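Local coordinates for stage III sporulation protein AF (PDB 6DCS) that probably builds, through its soluble ring-building domain, part of the membrane-spanning secretion channel that Bacillus subtilis needs to form spores, at residues A[95-99]-A[113-117]. Numbering follows the deposited sequence.
Sequences AKQIQ and ITVHM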
ATOM      1  N   ALA A  95       9.214  -2.015  -5.040  1.00 65.10           N
ATOM      2  CA  ALA A  95       8.372  -1.974  -3.846  1.00 65.96           C
ATOM      3  C   ALA A  95       8.833  -0.886  -2.880  1.00 62.21           C
ATOM      4  O   ALA A  95       8.033  -0.043  -2.446  1.00 57.86           O
ATOM      5  CB  ALA A  95       8.371  -3.342  -3.152  1.00 61.49           C
ATOM      6  N   LYS A  96      10.130  -0.869  -2.567  1.00 56.26           N
ATOM      7  CA  LYS A  96      10.646   0.110  -1.629  1.00 57.71           C
ATOM      8  C   LYS A  96      10.480   1.539  -2.159  1.00 63.04           C
ATOM      9  O   LYS A  96      10.459   2.494  -1.379  1.00 62.72           O
ATOM     10  CB  LYS A  96      12.111  -0.204  -1.333  1.00 54.83           C
ATOM     11  CG  LYS A  96      12.618   0.343  -0.023  1.00 61.23           C
ATOM     12  CD  LYS A  96      13.818  -0.482   0.461  1.00 72.52           C
ATOM     13  CE  LYS A  96      13.464  -1.461   1.612  1.00 75.34           C
ATOM     14  NZ  LYS A  96      14.325  -2.678   1.480  1.00 60.18           N
ATOM     15  N   GLN A  97      10.351   1.727  -3.467  1.00 61.09           N
ATOM     16  CA  GLN A  97      10.226   3.107  -3.932  1.00 60.11           C
ATOM     17  C   GLN A  97       8.818   3.654  -3.764  1.00 54.62           C
ATOM     18  O   GLN A  97       8.668   4.810  -3.355  1.00 55.15           O
ATOM     19  CB  GLN A  97      10.658   3.248  -5.390  1.00 64.47           C
ATOM     20  CG  GLN A  97      10.689   4.719  -5.880  1.00 70.41           C
ATOM     21  CD  GLN A  97      10.067   4.921  -7.274  1.00 72.47           C
ATOM     22  OE1 GLN A  97       9.261   4.104  -7.748  1.00 73.24           O
ATOM     23  NE2 GLN A  97      10.498   5.986  -7.959  1.00 69.31           N
ATOM     24  N   ILE A  98       7.786   2.867  -4.082  1.00 54.47           N
ATOM     25  CA  ILE A  98       6.419   3.235  -3.695  1.00 57.38           C
ATOM     26  C   ILE A  98       6.321   3.508  -2.190  1.00 48.30           C
ATOM     27  O   ILE A  98       5.644   4.448  -1.769  1.00 46.05           O
ATOM     28  CB  ILE A  98       5.427   2.143  -4.112  1.00 56.78           C
ATOM     29  CG1 ILE A  98       5.523   1.919  -5.608  1.00 63.18           C
ATOM     30  CG2 ILE A  98       4.022   2.560  -3.743  1.00 52.74           C
ATOM     31  CD1 ILE A  98       5.189   0.484  -5.983  1.00 70.72           C
ATOM     32  N   GLN A  99       6.986   2.704  -1.360  1.00 45.87           N
ATOM     33  CA  GLN A  99       7.030   3.004   0.071  1.00 48.58           C
ATOM     34  C   GLN A  99       7.515   4.417   0.401  1.00 52.09           C
ATOM     35  O   GLN A  99       6.835   5.183   1.096  1.00 49.59           O
ATOM     36  CB  GLN A  99       7.936   2.018   0.808  1.00 55.14           C
ATOM     37  CG  GLN A  99       7.749   2.111   2.317  1.00 59.68           C
ATOM     38  CD  GLN A  99       8.767   1.331   3.125  1.00 63.13           C
ATOM     39  OE1 GLN A  99       9.982   1.562   2.997  1.00 73.56           O
ATOM     40  NE2 GLN A  99       8.285   0.429   3.984  1.00 55.43           N
ATOM     41  N   ILE A 113       4.321   1.714   7.099  1.00 49.90           N
ATOM     42  CA  ILE A 113       3.720   1.477   5.791  1.00 52.74           C
ATOM     43  C   ILE A 113       4.189   0.142   5.261  1.00 54.98           C
ATOM     44  O   ILE A 113       5.397  -0.075   5.086  1.00 59.91           O
ATOM     45  CB  ILE A 113       4.033   2.594   4.773  1.00 53.74           C
ATOM     46  CG1 ILE A 113       3.736   3.990   5.346  1.00 53.34           C
ATOM     47  CG2 ILE A 113       3.261   2.378   3.482  1.00 50.20           C
ATOM     48  CD1 ILE A 113       4.166   5.170   4.416  1.00 46.60           C
ATOM     49  N   THR A 114       3.244  -0.741   4.981  1.00 52.53           N
ATOM     50  CA  THR A 114       3.518  -1.955   4.230  1.00 60.85           C
ATOM     51  C   THR A 114       3.015  -1.737   2.822  1.00 59.03           C
ATOM     52  O   THR A 114       1.903  -1.241   2.642  1.00 60.37           O
ATOM     53  CB  THR A 114       2.847  -3.188   4.851  1.00 60.92           C
ATOM     54  OG1 THR A 114       3.170  -3.261   6.246  1.00 64.95           O
ATOM     55  CG2 THR A 114       3.327  -4.478   4.158  1.00 64.21           C
ATOM     56  N   VAL A 115       3.810  -2.121   1.834  1.00 63.01           N
ATOM     57  CA  VAL A 115       3.408  -2.011   0.436  1.00 64.17           C
ATOM     58  C   VAL A 115       3.290  -3.424  -0.105  1.00 63.43           C
ATOM     59  O   VAL A 115       4.292  -4.146  -0.177  1.00 67.48           O
ATOM     60  CB  VAL A 115       4.408  -1.181  -0.390  1.00 57.77           C
ATOM     61  CG1 VAL A 115       4.020  -1.198  -1.867  1.00 62.89           C
ATOM     62  CG2 VAL A 115       4.495   0.225   0.129  1.00 49.00           C
ATOM     63  N   HIS A 116       2.078  -3.822  -0.487  1.00 62.05           N
ATOM     64  CA  HIS A 116       1.847  -5.119  -1.119  1.00 68.39           C
ATOM     65  C   HIS A 116       1.752  -4.935  -2.631  1.00 70.93           C
ATOM     66  O   HIS A 116       0.959  -4.126  -3.128  1.00 71.22           O
ATOM     67  CB  HIS A 116       0.591  -5.799  -0.562  1.00 69.95           C
ATOM     68  CG  HIS A 116       0.722  -6.241   0.867  1.00 65.80           C
ATOM     69  ND1 HIS A 116       1.423  -7.369   1.237  1.00 70.93           N
ATOM     70  CD2 HIS A 116       0.267  -5.692   2.017  1.00 65.14           C
ATOM     71  CE1 HIS A 116       1.391  -7.499   2.552  1.00 69.27           C
ATOM     72  NE2 HIS A 116       0.691  -6.495   3.050  1.00 68.41           N
ATOM     73  N   MET A 117       2.566  -5.689  -3.355  1.00 81.24           N
ATOM     74  CA  MET A 117       2.797  -5.451  -4.774  1.00 85.66           C
ATOM     75  C   MET A 117       2.004  -6.446  -5.617  1.00 95.04           C
ATOM     76  O   MET A 117       2.553  -7.290  -6.321  1.00 97.68           O
ATOM     77  CB  MET A 117       4.289  -5.547  -5.080  1.00 87.50           C
ATOM     78  CG  MET A 117       4.955  -4.243  -5.483  1.00 91.17           C
ATOM     79  SD  MET A 117       3.911  -3.154  -6.460  1.00 91.48           S
ATOM     80  CE  MET A 117       3.438  -4.257  -7.807  1.00 97.58           C
TER
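Val115 of strand 113-116 meets Ala95, Ile98 and Gln99 of helix 81-106 in the buried core of a ring-building motif, an alpha/beta fold in which helices pack on one face of a three-stranded sheet. The short segments run in broadly opposite directions but obliquely, at 137°, with their axes 8.3 Å apart, so successive strand residues facing the helix meet successively earlier helix positions. Most of the contact is apolar. The two methyls of Val115 divide the work: CG2, placed anti to its carbonyl carbon, lies 3.8 Å from Gln99 CA, close against the helix backbone, while CG1 is 4.2 Å from Ile98 CG2. Beyond it, the side chains of Ile98 and Met117 cross at about a right angle, and Ile98 CD1 comes within 3.9 Å of Met117 SD. Nearer the backbone, Met117 CG touches Ala95 CB at 4.2 Å, and the one chain meets the helix at two points. Met62 of strand 55-63 and Tyr36 touch both Ile98 and Met117, tying this end of the contact to the neighbouring strand and to a loop. Along one edge, strand 113-116 pairs in parallel with strand 55-63 through backbone bonds of Thr114 and His116, whose CB atoms point away from the helix. The polar link lies at the start of the strand. With CG anti to the backbone N (chi1 -167°), Gln99 extends its chain alongside Ile113, its CG 4.5 Å from Ile113 CB. The amide of the buried Gln99 thereby gives a hydrogen bond to strand backbone: NE2 lies 3.1 Å from Ile113 O, with an N-H...O angle of 155°, and the acceptor sits close to the plane of the Gln99 amide.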